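Long-range contacts in putative methyltransferase from antibiotic biosynthesis pathway (Anabaena variabilis ATCC 29413, PDB 3EGE), which probably transfers methyl groups from S-adenosylmethionine to an acceptor that is not established: residues F58-E63 with E79-Y84; V37-G42 with D96-I101; E86-P91 with Q118-D123; R21-I26 with G46-A51. All coordinates share one frame; numbering follows the deposited sequence.

Contact 1 (F58-E63 with E79-Y84); sequences FVYAVE and EWFTGY. With EDO (1,2-ethanediol), chain B.
Tyr60, Ala61 and Val62 pair in parallel with Glu79, Trp80 and Phe81, the two short strand axes coming within 4.7 Å and turned 20° from each other. Four backbone hydrogen bonds form the ladder: Glu79 N to Val59 O, Ala61 N to Glu79 O, Phe81 N to Ala61 O and, beyond the last bridge, Glu63 N to Phe81 O. On the face carrying Ala61 and Trp80, the Ala61 CB methyl sits over the six-membered ring of the indole in a CH-pi contact, 3.5 Å from Trp80 CE3 and displaced toward the rim. Glu63 runs side by side with the indole, its CB 3.7 Å from Trp80 CZ2. A water in the indole plane accepts from Trp80 NE1 and Thr82 OG1 and donates to Glu63 O at 2.6 Å, tying the strand ends together. On the other face Tyr60 and Phe81 point the same way, Tyr60 CB 3.9 Å from Phe81 CE1, while Glu79 CB rests against Tyr60 CD1. Glu63, bent at chi2 (51°), leads its carboxylate off this contact: OE1 accepts from O1 of the ethanediol at 2.8 Å and from Gly44 N, and OE2 from Ser65 N. An acidic residue at the end of the second strand commonly holds the cofactor ribose in Rossmann-like methyltransferases, and Glu63 is consistent with that place. Strand 58-62 lies between strand 37-41 and the outermost strand 78-81; helix 47-53 packs on Val59 and Ala61, and helix 66-70, the crossover between the paired strands, reaches Trp80 and Thr82.

Contact 2 (V37-G42 with D96-I101); sequences VIADIG and DGVISI
Ile38, Ala39 and Asp40 bridge in parallel to Gly97, Val98 and Ile99, with the strand axes 25° apart. The regular backbone bonds are Ala39 N to Gly97 O, Ile99 N to Ala39 O and Ile41 N to Ile99 O. At the start of the ladder Val37 O is gripped twice, by Gly97 N in its carbonyl plane and by Asp96 N from 36° above that plane. The Asp96 carboxylate closes the same corner: OD2 presents its anti lone pair to Val37 N at 2.9 Å, a nearly straight bond. At the far end Ser100 OG, anti to its backbone N (chi1 -163°) and so carried toward Ile41 O, donates to that oxygen at 2.6 Å. These are the first and fourth strands of the Rossmann-like 3-2-1-4-5 order, neighbours at the switch point where the chain crosses from one half of the sheet to the other; Gly42 opens the loop of a probable glycine-rich motif. Apolar contacts occupy both faces. On one, Ile38 CD1 meets Ile99 CD1 at 4.0 Å; Ile99 packs on Ile26 and Leu30 of helix 20-30, and Ile38 on Leu32 in the loop after it. On the other, Ile41 CG1 touches Val98 CG1 at 4.0 Å beneath Met117 of helix 110-120. At the C-terminal ends of the strands polar groups are served by water: one donates to Asp40 OD1 (2.6 Å) and Gly42 O and accepts from Ile101 N. Asp40 OD1 also lies in van der Waals contact with Ile99 CG1 (3.6 Å), whereas Asp40 OD2 bonds Ser49 OG of helix 47-53.

Contact 3 (E86-P91 with Q118-D123); sequences ENLALP and QRIIRD
Leu90 O receives two hydrogen bonds from the end of the Arg119 guanidinium, NH1 at 3.0 Å and NH2 at 3.1 Å. The oxygen lies only 5° out of the guanidinium plane, kept at the edge of the group by the two bonds. The Arg119 chain is extended through chi2, then bent at chi3 (64°), which places NE. Below this polar layer Ile120 CD1 touches both leucines, 3.9 Å from Leu88 CD1 and 3.9 Å from Leu90 CD1; Leu88 crosses Ile120 at about a right angle. The other Ile120 branch, CG2, approaches Pro91 O at 3.6 Å and sits over one guanidinium face of Arg119. Further out, Glu116 OE1 forms a salt bridge with Arg119 NE and Asp92 OD1 one with NH1, further restraining the guanidinium. Glu116 OE2 also accepts from Leu88 N, joining loop and helix again, and Ser94 OG bonds Pro91 O. Beneath, Leu90 and Ile120 rest on Ala39, and Leu88 on Ile41 and Val62. In this chain the link between the third and fourth strands is a loop, and it shares with helix 110-120 the sheet face carrying Ala39 and Val98, as helices flank the sheet in Rossmann-like folds.

Contact 4 (R21-I26 with G46-A51); sequences RIVNAI and GGYSVA
Tyr48 reaches from helix 47-53 into the side of helix 20-30, and most of the contact is made by its ring. The tight part is the CE1 side of the ring and the hydroxyl: Ile22 CG2 comes within 3.6 Å of Tyr48 CE1, and Ile22 CD1 within 3.3 Å of Tyr48 OH, the two side chains crossing at about a right angle. Val23 CG2 also meets Tyr48 CE1, at 3.8 Å, while Ile26 CD1 approaches Tyr48 CD1 at 4.0 Å. Tyr48 CG, anti to the carbonyl carbon (chi1 -76°), starts the ring off toward helix 20-30. The hydroxyl beside Ile22 is hydrogen-bonded to Asp186 OD2 and Asp19 N. The sparser side is a single methyl pair, Val23 CG2 with Ala51 CB at 3.8 Å, beside partly exposed Ala51. The short axes come no nearer than 10.8 Å, inclined by 65°, a gap bridged by the Tyr48 side chain; Arg21 turns away, to salt bridges with Asp19 and Asp183. Gly46 is the N-cap of helix 47-53, and Gly47, with Gly42 and Gly44, fits a probable GxGxxG motif, the glycine-rich cofactor loop of Rossmann-like methyltransferases, against whose helix the N-terminal helix 20-30 packs.

Overall arrangement
Contacts 1 and 2 are two pairings of one sheet, their centres about 9 Å apart, with the 58-62/37-41 pairing between them (Tyr60 N to Ile38 O and Gly42 N to Val62 O, both 2.8 Å). Contacts 3 and 4 lie on opposite faces of it, about 20 Å apart between centres and about 11 Å at nearest atoms. Contact 3 packs on contact 2 through Ile120 CD1 and Ala39 CB (3.4 Å); contact 4 meets it through Ile26 CD1 and Ile101 CD1 (3.6 Å). The ends of strands 37-41 and 58-62, with Gly42, Glu63 and helix 47-53, border the probable cofactor site; the ethanediol there probably comes from the crystallisation liquor.

Contact 1 (F58-E63 with E79-Y84)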
loop_
_atom_site.group_PDB
_atom_site.type_symbol
_atom_site.label_atom_id
_atom_site.label_comp_id
_atom_site.label_asym_id
_atom_site.label_seq_id
_atom_site.Cartn_x
_atom_site.Cartn_y
_atom_site.Cartn_z
ATOM N N PHE A 58 6.681 19.146 1.411
ATOM C CA PHE A 58 7.222 18.899 2.755
ATOM C C PHE A 58 6.361 17.746 3.282
ATOM O O PHE A 58 5.141 17.751 3.068
ATOM C CB PHE A 58 7.169 20.136 3.640
ATOM C CG PHE A 58 8.061 21.239 3.167
ATOM C CD1 PHE A 58 9.401 21.295 3.578
ATOM C CD2 PHE A 58 7.574 22.225 2.294
ATOM C CE1 PHE A 58 10.245 22.330 3.135
ATOM C CE2 PHE A 58 8.411 23.261 1.842
ATOM C CZ PHE A 58 9.749 23.314 2.268
ATOM N N VAL A 59 7.001 16.740 3.895
ATOM C CA VAL A 59 6.306 15.543 4.383
ATOM C C VAL A 59 6.546 15.309 5.876
ATOM O O VAL A 59 7.683 15.304 6.317
ATOM C CB VAL A 59 6.717 14.238 3.607
ATOM C CG1 VAL A 59 5.843 13.047 4.043
ATOM C CG2 VAL A 59 6.594 14.411 2.094
ATOM N N TYR A 60 5.459 15.137 6.641
ATOM C CA TYR A 60 5.538 14.749 8.050
ATOM C C TYR A 60 5.196 13.240 8.073
ATOM O O TYR A 60 4.031 12.855 7.945
ATOM C CB TYR A 60 4.589 15.562 8.944
ATOM C CG TYR A 60 4.797 17.075 8.976
ATOM C CD1 TYR A 60 6.049 17.664 8.734
ATOM C CD2 TYR A 60 3.740 17.918 9.350
ATOM C CE1 TYR A 60 6.229 19.053 8.792
ATOM C CE2 TYR A 60 3.912 19.321 9.417
ATOM C CZ TYR A 60 5.158 19.869 9.135
ATOM O OH TYR A 60 5.323 21.222 9.193
ATOM N N ALA A 61 6.240 12.415 8.209
ATOM C CA ALA A 61 6.132 10.943 8.226
ATOM C C ALA A 61 5.818 10.462 9.627
ATOM O O ALA A 61 6.569 10.754 10.542
ATOM C CB ALA A 61 7.426 10.303 7.745
ATOM N N VAL A 62 4.712 9.729 9.782
ATOM C CA VAL A 62 4.315 9.129 11.071
ATOM C C VAL A 62 4.312 7.611 10.885
ATOM O O VAL A 62 3.618 7.130 10.004
ATOM C CB VAL A 62 2.937 9.631 11.585
ATOM C CG1 VAL A 62 2.615 9.031 12.967
ATOM C CG2 VAL A 62 2.923 11.190 11.622
ATOM N N GLU A 63 5.099 6.903 11.715
ATOM C CA GLU A 63 5.253 5.445 11.687
ATOM C C GLU A 63 5.566 4.901 13.092
ATOM O O GLU A 63 6.578 5.287 13.636
ATOM C CB GLU A 63 6.427 5.091 10.748
ATOM C CG GLU A 63 6.864 3.587 10.730
ATOM C CD GLU A 63 5.680 2.655 10.514
ATOM O OE1 GLU A 63 4.880 2.929 9.597
ATOM O OE2 GLU A 63 5.528 1.678 11.277
ATOM N N GLU A 79 10.100 15.050 7.758
ATOM C CA GLU A 79 10.226 15.046 9.227
ATOM C C GLU A 79 9.654 13.733 9.749
ATOM O O GLU A 79 8.523 13.405 9.455
ATOM C CB GLU A 79 9.535 16.246 9.892
ATOM C CG GLU A 79 10.077 17.639 9.453
ATOM C CD GLU A 79 11.559 17.881 9.720
ATOM O OE1 GLU A 79 12.230 17.105 10.435
ATOM O OE2 GLU A 79 12.083 18.875 9.192
ATOM N N TRP A 80 10.437 13.010 10.548
ATOM C CA TRP A 80 10.033 11.704 11.058
ATOM C C TRP A 80 9.490 11.745 12.497
ATOM O O TRP A 80 10.151 12.263 13.435
ATOM C CB TRP A 80 11.197 10.708 10.973
ATOM C CG TRP A 80 10.680 9.336 10.899
ATOM C CD1 TRP A 80 10.278 8.526 11.947
ATOM C CD2 TRP A 80 10.394 8.616 9.700
ATOM N NE1 TRP A 80 9.827 7.323 11.460
ATOM C CE2 TRP A 80 9.865 7.350 10.088
ATOM C CE3 TRP A 80 10.566 8.899 8.335
ATOM C CZ2 TRP A 80 9.489 6.368 9.153
ATOM C CZ3 TRP A 80 10.179 7.920 7.390
ATOM C CH2 TRP A 80 9.651 6.668 7.812
ATOM N N PHE A 81 8.291 11.187 12.648
ATOM C CA PHE A 81 7.591 11.048 13.925
ATOM C C PHE A 81 7.270 9.563 14.192
ATOM O O PHE A 81 6.668 8.895 13.329
ATOM C CB PHE A 81 6.274 11.828 13.890
ATOM C CG PHE A 81 6.450 13.296 13.664
ATOM C CD1 PHE A 81 6.549 13.806 12.370
ATOM C CD2 PHE A 81 6.546 14.173 14.744
ATOM C CE1 PHE A 81 6.725 15.202 12.143
ATOM C CE2 PHE A 81 6.733 15.563 14.534
ATOM C CZ PHE A 81 6.814 16.070 13.229
ATOM N N THR A 82 7.690 9.067 15.357
ATOM C CA THR A 82 7.353 7.713 15.800
ATOM C C THR A 82 6.083 7.803 16.651
ATOM O O THR A 82 6.057 8.459 17.673
ATOM C CB THR A 82 8.505 6.981 16.569
ATOM O OG1 THR A 82 9.667 6.914 15.728
ATOM C CG2 THR A 82 8.074 5.545 16.934
ATOM N N GLY A 83 5.035 7.130 16.206
ATOM C CA GLY A 83 3.756 7.152 16.906
ATOM C C GLY A 83 2.723 6.382 16.121
ATOM O O GLY A 83 2.991 5.968 14.995
ATOM N N TYR A 84 1.554 6.201 16.729
ATOM C CA TYR A 84 0.453 5.468 16.137
ATOM C C TYR A 84 -0.530 6.406 15.450
ATOM O O TYR A 84 -0.698 7.559 15.843
ATOM C CB TYR A 84 -0.278 4.658 17.200
ATOM C CG TYR A 84 0.559 3.612 17.905
ATOM C CD1 TYR A 84 0.931 2.435 17.250
ATOM C CD2 TYR A 84 0.928 3.772 19.249
ATOM C CE1 TYR A 84 1.685 1.445 17.892
ATOM C CE2 TYR A 84 1.691 2.783 19.929
ATOM C CZ TYR A 84 2.059 1.623 19.236
ATOM O OH TYR A 84 2.796 0.659 19.885
HETATM C C1 EDO B . 2.318 0.587 9.054
HETATM O O1 EDO B . 2.290 1.814 9.777
HETATM C C2 EDO B . 2.857 0.852 7.654
HETATM O O2 EDO B . 3.759 -0.197 7.296
HETATM O O HOH W 1 9.207 5.223 13.768
#

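Contact 2 (V37-G42 with D96-I101)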
loop_
_atom_site.group_PDB
_atom_site.type_symbol
_atom_site.label_atom_id
_atom_site.label_comp_id
_atom_site.label_asym_id
_atom_site.label_seq_id
_atom_site.Cartn_x
_atom_site.Cartn_y
_atom_site.Cartn_z
ATOM N N VAL A 37 2.484 21.042 2.400
ATOM C CA VAL A 37 2.857 20.105 3.445
ATOM C C VAL A 37 1.810 18.991 3.480
ATOM O O VAL A 37 0.600 19.247 3.353
ATOM C CB VAL A 37 3.023 20.805 4.830
ATOM C CG1 VAL A 37 3.528 19.824 5.930
ATOM C CG2 VAL A 37 4.006 21.944 4.717
ATOM N N ILE A 38 2.303 17.741 3.552
ATOM C CA ILE A 38 1.469 16.578 3.703
ATOM C C ILE A 38 1.917 15.725 4.892
ATOM O O ILE A 38 3.093 15.729 5.261
ATOM C CB ILE A 38 1.369 15.700 2.377
ATOM C CG1 ILE A 38 2.715 15.051 1.978
ATOM C CG2 ILE A 38 0.794 16.551 1.197
ATOM C CD1 ILE A 38 2.561 13.833 1.099
ATOM N N ALA A 39 0.958 15.008 5.483
ATOM C CA ALA A 39 1.222 14.026 6.521
ATOM C C ALA A 39 1.122 12.678 5.813
ATOM O O ALA A 39 0.214 12.480 4.985
ATOM C CB ALA A 39 0.244 14.113 7.637
ATOM N N ASP A 40 2.103 11.795 6.088
ATOM C CA ASP A 40 2.147 10.408 5.576
ATOM C C ASP A 40 1.979 9.536 6.832
ATOM O O ASP A 40 2.924 9.394 7.649
ATOM C CB ASP A 40 3.475 10.130 4.848
ATOM C CG ASP A 40 3.550 8.721 4.210
ATOM O OD1 ASP A 40 2.574 7.931 4.260
ATOM O OD2 ASP A 40 4.626 8.411 3.635
ATOM N N ILE A 41 0.769 8.989 6.986
ATOM C CA ILE A 41 0.387 8.210 8.170
ATOM C C ILE A 41 0.606 6.753 7.828
ATOM O O ILE A 41 0.017 6.240 6.891
ATOM C CB ILE A 41 -1.082 8.493 8.605
ATOM C CG1 ILE A 41 -1.369 10.030 8.686
ATOM C CG2 ILE A 41 -1.422 7.750 9.924
ATOM C CD1 ILE A 41 -0.394 10.855 9.599
ATOM N N GLY A 42 1.470 6.095 8.599
ATOM C CA GLY A 42 1.887 4.723 8.358
ATOM C C GLY A 42 2.893 4.797 7.230
ATOM O O GLY A 42 2.706 4.182 6.183
ATOM N N ASP A 96 -1.499 20.458 4.683
ATOM C CA ASP A 96 -2.385 20.762 3.540
ATOM C C ASP A 96 -3.065 19.510 3.009
ATOM O O ASP A 96 -4.184 19.600 2.555
ATOM C CB ASP A 96 -1.595 21.429 2.421
ATOM C CG ASP A 96 -0.995 22.714 2.861
ATOM O OD1 ASP A 96 -1.793 23.587 3.245
ATOM O OD2 ASP A 96 0.249 22.859 2.852
ATOM N N GLY A 97 -2.376 18.363 3.079
ATOM C CA GLY A 97 -2.903 17.077 2.659
ATOM C C GLY A 97 -2.400 15.921 3.520
ATOM O O GLY A 97 -1.467 16.059 4.302
ATOM N N VAL A 98 -3.059 14.776 3.373
ATOM C CA VAL A 98 -2.767 13.602 4.147
ATOM C C VAL A 98 -2.812 12.386 3.235
ATOM O O VAL A 98 -3.722 12.265 2.413
ATOM C CB VAL A 98 -3.817 13.416 5.286
ATOM C CG1 VAL A 98 -3.513 12.154 6.126
ATOM C CG2 VAL A 98 -3.902 14.666 6.193
ATOM N N ILE A 99 -1.834 11.492 3.398
ATOM C CA ILE A 99 -1.792 10.228 2.666
ATOM C C ILE A 99 -1.557 9.011 3.590
ATOM O O ILE A 99 -0.967 9.134 4.666
ATOM C CB ILE A 99 -0.709 10.241 1.511
ATOM C CG1 ILE A 99 0.730 10.121 2.055
ATOM C CG2 ILE A 99 -0.851 11.486 0.636
ATOM C CD1 ILE A 99 1.738 9.919 0.988
ATOM N N SER A 100 -2.047 7.856 3.159
ATOM C CA SER A 100 -1.682 6.562 3.787
ATOM C C SER A 100 -1.644 5.534 2.656
ATOM O O SER A 100 -2.692 5.188 2.074
ATOM C CB SER A 100 -2.602 6.136 4.927
ATOM O OG SER A 100 -1.950 5.138 5.688
ATOM N N ILE A 101 -0.426 5.110 2.322
ATOM C CA ILE A 101 -0.160 4.220 1.196
ATOM C C ILE A 101 0.028 2.781 1.688
ATOM O O ILE A 101 1.054 2.451 2.275
ATOM C CB ILE A 101 1.071 4.727 0.379
ATOM C CG1 ILE A 101 0.920 6.251 0.047
ATOM C CG2 ILE A 101 1.330 3.796 -0.841
ATOM C CD1 ILE A 101 -0.527 6.737 -0.542
HETATM O O HOH W 2 2.241 5.416 3.713
HETATM O O HOH W 3 3.815 2.347 4.347
#

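Contact 3 (E86-P91 with Q118-D123)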
loop_
_atom_site.group_PDB
_atom_site.type_symbol
_atom_site.label_atom_id
_atom_site.label_comp_id
_atom_site.label_asym_id
_atom_site.label_seq_id
_atom_site.Cartn_x
_atom_site.Cartn_y
_atom_site.Cartn_z
ATOM N N GLU A 86 -3.723 6.574 15.551
ATOM C CA GLU A 86 -4.835 7.012 16.424
ATOM C C GLU A 86 -4.549 8.196 17.362
ATOM O O GLU A 86 -5.475 8.700 18.033
ATOM C CB GLU A 86 -5.412 5.836 17.251
ATOM C CG GLU A 86 -4.511 5.178 18.333
ATOM C CD GLU A 86 -3.618 4.021 17.843
ATOM O OE1 GLU A 86 -3.545 3.779 16.602
ATOM O OE2 GLU A 86 -2.986 3.356 18.722
ATOM N N ASN A 87 -3.278 8.583 17.457
ATOM C CA ASN A 87 -2.843 9.676 18.307
ATOM C C ASN A 87 -1.597 10.344 17.702
ATOM O O ASN A 87 -0.445 10.025 18.052
ATOM C CB ASN A 87 -2.588 9.159 19.716
ATOM C CG ASN A 87 -2.175 10.266 20.682
ATOM O OD1 ASN A 87 -2.611 11.429 20.570
ATOM N ND2 ASN A 87 -1.341 9.908 21.650
ATOM N N LEU A 88 -1.859 11.255 16.766
ATOM C CA LEU A 88 -0.823 11.995 16.075
ATOM C C LEU A 88 -0.387 13.179 16.943
ATOM O O LEU A 88 -1.231 13.884 17.487
ATOM C CB LEU A 88 -1.321 12.474 14.714
ATOM C CG LEU A 88 -1.858 11.402 13.741
ATOM C CD1 LEU A 88 -2.511 12.065 12.481
ATOM C CD2 LEU A 88 -0.789 10.399 13.319
ATOM N N ALA A 89 0.934 13.386 17.064
ATOM C CA ALA A 89 1.513 14.527 17.805
ATOM C C ALA A 89 1.444 15.860 17.017
ATOM O O ALA A 89 1.729 16.914 17.559
ATOM C CB ALA A 89 2.932 14.241 18.182
ATOM N N LEU A 90 0.997 15.814 15.773
ATOM C CA LEU A 90 0.938 16.953 14.890
ATOM C C LEU A 90 -0.202 17.877 15.309
ATOM O O LEU A 90 -1.260 17.382 15.663
ATOM C CB LEU A 90 0.704 16.464 13.448
ATOM C CG LEU A 90 1.707 15.447 12.882
ATOM C CD1 LEU A 90 1.255 15.007 11.479
ATOM C CD2 LEU A 90 3.131 16.028 12.909
ATOM N N PRO A 91 0.008 19.210 15.287
ATOM C CA PRO A 91 -1.093 20.090 15.670
ATOM C C PRO A 91 -2.302 20.080 14.728
ATOM O O PRO A 91 -2.251 19.526 13.632
ATOM C CB PRO A 91 -0.450 21.497 15.662
ATOM C CG PRO A 91 1.009 21.258 15.694
ATOM C CD PRO A 91 1.215 19.988 14.957
ATOM N N GLN A 118 -8.526 14.151 9.588
ATOM C CA GLN A 118 -9.380 15.315 9.440
ATOM C C GLN A 118 -8.948 16.472 10.363
ATOM O O GLN A 118 -9.017 17.631 9.968
ATOM C CB GLN A 118 -10.860 14.926 9.657
ATOM C CG GLN A 118 -11.877 16.084 9.503
ATOM C CD GLN A 118 -11.812 16.815 8.150
ATOM O OE1 GLN A 118 -11.662 16.197 7.083
ATOM N NE2 GLN A 118 -11.974 18.129 8.195
ATOM N N ARG A 119 -8.483 16.147 11.570
ATOM C CA ARG A 119 -8.065 17.166 12.552
ATOM C C ARG A 119 -6.838 17.964 12.090
ATOM O O ARG A 119 -6.778 19.191 12.286
ATOM C CB ARG A 119 -7.777 16.495 13.905
ATOM C CG ARG A 119 -7.358 17.433 15.038
ATOM C CD ARG A 119 -6.986 16.699 16.313
ATOM N NE ARG A 119 -5.809 15.839 16.146
ATOM C CZ ARG A 119 -4.546 16.257 16.113
ATOM N NH1 ARG A 119 -4.233 17.543 16.148
ATOM N NH2 ARG A 119 -3.594 15.364 15.967
ATOM N N ILE A 120 -5.883 17.262 11.478
ATOM C CA ILE A 120 -4.621 17.869 11.033
ATOM C C ILE A 120 -4.678 18.584 9.693
ATOM O O ILE A 120 -3.833 19.458 9.429
ATOM C CB ILE A 120 -3.416 16.841 11.066
ATOM C CG1 ILE A 120 -3.515 15.756 9.957
ATOM C CG2 ILE A 120 -3.298 16.264 12.474
ATOM C CD1 ILE A 120 -2.275 14.852 9.815
ATOM N N ILE A 121 -5.681 18.247 8.879
ATOM C CA ILE A 121 -5.769 18.759 7.508
ATOM C C ILE A 121 -6.403 20.168 7.383
ATOM O O ILE A 121 -7.350 20.501 8.100
ATOM C CB ILE A 121 -6.454 17.712 6.567
ATOM C CG1 ILE A 121 -5.966 17.875 5.101
ATOM C CG2 ILE A 121 -7.995 17.751 6.718
ATOM C CD1 ILE A 121 -6.493 16.790 4.098
ATOM N N ARG A 122 -5.863 20.967 6.456
ATOM C CA ARG A 122 -6.383 22.294 6.109
ATOM C C ARG A 122 -7.369 22.168 4.915
ATOM O O ARG A 122 -8.437 21.572 5.110
ATOM C CB ARG A 122 -5.241 23.243 5.803
ATOM C CG ARG A 122 -4.363 23.573 6.963
ATOM C CD ARG A 122 -3.106 24.177 6.384
ATOM N NE ARG A 122 -2.128 24.339 7.414
ATOM C CZ ARG A 122 -0.810 24.139 7.291
ATOM N NH1 ARG A 122 -0.220 23.752 6.151
ATOM N NH2 ARG A 122 -0.068 24.335 8.373
ATOM N N ASP A 123 -7.034 22.673 3.712
ATOM C CA ASP A 123 -7.967 22.669 2.549
ATOM C C ASP A 123 -7.824 21.526 1.570
ATOM O O ASP A 123 -8.676 21.393 0.684
ATOM C CB ASP A 123 -7.810 23.954 1.709
ATOM C CG ASP A 123 -8.045 25.208 2.491
ATOM O OD1 ASP A 123 -8.807 25.198 3.478
ATOM O OD2 ASP A 123 -7.451 26.216 2.088
#

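Contact 4 (R21-I26 with G46-A51)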
loop_
_atom_site.group_PDB
_atom_site.type_symbol
_atom_site.label_atom_id
_atom_site.label_comp_id
_atom_site.label_asym_id
_atom_site.label_seq_id
_atom_site.Cartn_x
_atom_site.Cartn_y
_atom_site.Cartn_z
ATOM N N ARG A 21 4.525 5.479 -11.103
ATOM C CA ARG A 21 3.095 5.476 -11.449
ATOM C C ARG A 21 2.207 5.602 -10.220
ATOM O O ARG A 21 1.160 6.246 -10.278
ATOM C CB ARG A 21 2.743 4.254 -12.276
ATOM C CG ARG A 21 3.345 4.360 -13.649
ATOM C CD ARG A 21 3.383 3.073 -14.345
ATOM N NE ARG A 21 4.289 2.113 -13.703
ATOM C CZ ARG A 21 4.615 0.935 -14.225
ATOM N NH1 ARG A 21 4.198 0.590 -15.438
ATOM N NH2 ARG A 21 5.419 0.124 -13.563
ATOM N N ILE A 22 2.639 4.997 -9.114
ATOM C CA ILE A 22 1.941 5.146 -7.844
ATOM C C ILE A 22 2.141 6.596 -7.348
ATOM O O ILE A 22 1.163 7.246 -6.975
ATOM C CB ILE A 22 2.370 4.101 -6.813
ATOM C CG1 ILE A 22 2.028 2.694 -7.344
ATOM C CG2 ILE A 22 1.660 4.362 -5.482
ATOM C CD1 ILE A 22 2.346 1.558 -6.393
ATOM N N VAL A 23 3.375 7.111 -7.417
ATOM C CA VAL A 23 3.678 8.498 -6.992
ATOM C C VAL A 23 2.867 9.513 -7.805
ATOM O O VAL A 23 2.279 10.412 -7.218
ATOM C CB VAL A 23 5.201 8.847 -7.104
ATOM C CG1 VAL A 23 5.453 10.306 -6.745
ATOM C CG2 VAL A 23 6.040 7.895 -6.245
ATOM N N ASN A 24 2.855 9.365 -9.134
ATOM C CA ASN A 24 2.059 10.236 -10.028
ATOM C C ASN A 24 0.550 10.190 -9.693
ATOM O O ASN A 24 -0.117 11.226 -9.704
ATOM C CB ASN A 24 2.270 9.882 -11.520
ATOM C CG ASN A 24 3.697 10.178 -12.033
ATOM O OD1 ASN A 24 4.456 10.921 -11.433
ATOM N ND2 ASN A 24 4.051 9.564 -13.150
ATOM N N ALA A 25 0.052 8.991 -9.377
ATOM C CA ALA A 25 -1.343 8.774 -8.943
ATOM C C ALA A 25 -1.642 9.550 -7.651
ATOM O O ALA A 25 -2.639 10.270 -7.582
ATOM C CB ALA A 25 -1.623 7.260 -8.739
ATOM N N ILE A 26 -0.764 9.413 -6.654
ATOM C CA ILE A 26 -0.888 10.134 -5.357
ATOM C C ILE A 26 -0.810 11.656 -5.573
ATOM O O ILE A 26 -1.649 12.406 -5.060
ATOM C CB ILE A 26 0.204 9.712 -4.353
ATOM C CG1 ILE A 26 0.088 8.216 -3.989
ATOM C CG2 ILE A 26 0.122 10.535 -3.048
ATOM C CD1 ILE A 26 1.396 7.644 -3.415
ATOM N N GLY A 46 9.372 4.813 4.607
ATOM C CA GLY A 46 9.500 6.200 4.136
ATOM C C GLY A 46 9.860 6.364 2.674
ATOM O O GLY A 46 10.194 7.476 2.251
ATOM N N GLY A 47 9.800 5.277 1.894
ATOM C CA GLY A 47 10.083 5.330 0.464
ATOM C C GLY A 47 9.180 6.314 -0.252
ATOM O O GLY A 47 9.678 7.170 -0.984
ATOM N N TYR A 48 7.868 6.204 -0.031
ATOM C CA TYR A 48 6.885 7.145 -0.620
ATOM C C TYR A 48 6.981 8.586 -0.053
ATOM O O TYR A 48 6.764 9.567 -0.800
ATOM C CB TYR A 48 5.459 6.579 -0.591
ATOM C CG TYR A 48 5.293 5.541 -1.680
ATOM C CD1 TYR A 48 4.990 5.928 -3.009
ATOM C CD2 TYR A 48 5.508 4.177 -1.419
ATOM C CE1 TYR A 48 4.878 4.952 -4.055
ATOM C CE2 TYR A 48 5.408 3.212 -2.440
ATOM C CZ TYR A 48 5.084 3.604 -3.754
ATOM O OH TYR A 48 4.977 2.671 -4.753
ATOM N N SER A 49 7.338 8.684 1.236
ATOM C CA SER A 49 7.587 9.961 1.918
ATOM C C SER A 49 8.686 10.732 1.194
ATOM O O SER A 49 8.495 11.907 0.834
ATOM C CB SER A 49 7.982 9.741 3.396
ATOM O OG SER A 49 7.093 8.834 4.052
ATOM N N VAL A 50 9.805 10.049 0.935
ATOM C CA VAL A 50 10.950 10.647 0.207
ATOM C C VAL A 50 10.615 10.910 -1.256
ATOM O O VAL A 50 10.954 11.968 -1.787
ATOM C CB VAL A 50 12.246 9.763 0.313
ATOM C CG1 VAL A 50 13.387 10.315 -0.596
ATOM C CG2 VAL A 50 12.697 9.662 1.788
ATOM N N ALA A 51 9.957 9.940 -1.888
ATOM C CA ALA A 51 9.516 10.041 -3.283
ATOM C C ALA A 51 8.604 11.276 -3.497
ATOM O O ALA A 51 8.803 12.043 -4.444
ATOM C CB ALA A 51 8.812 8.718 -3.724
#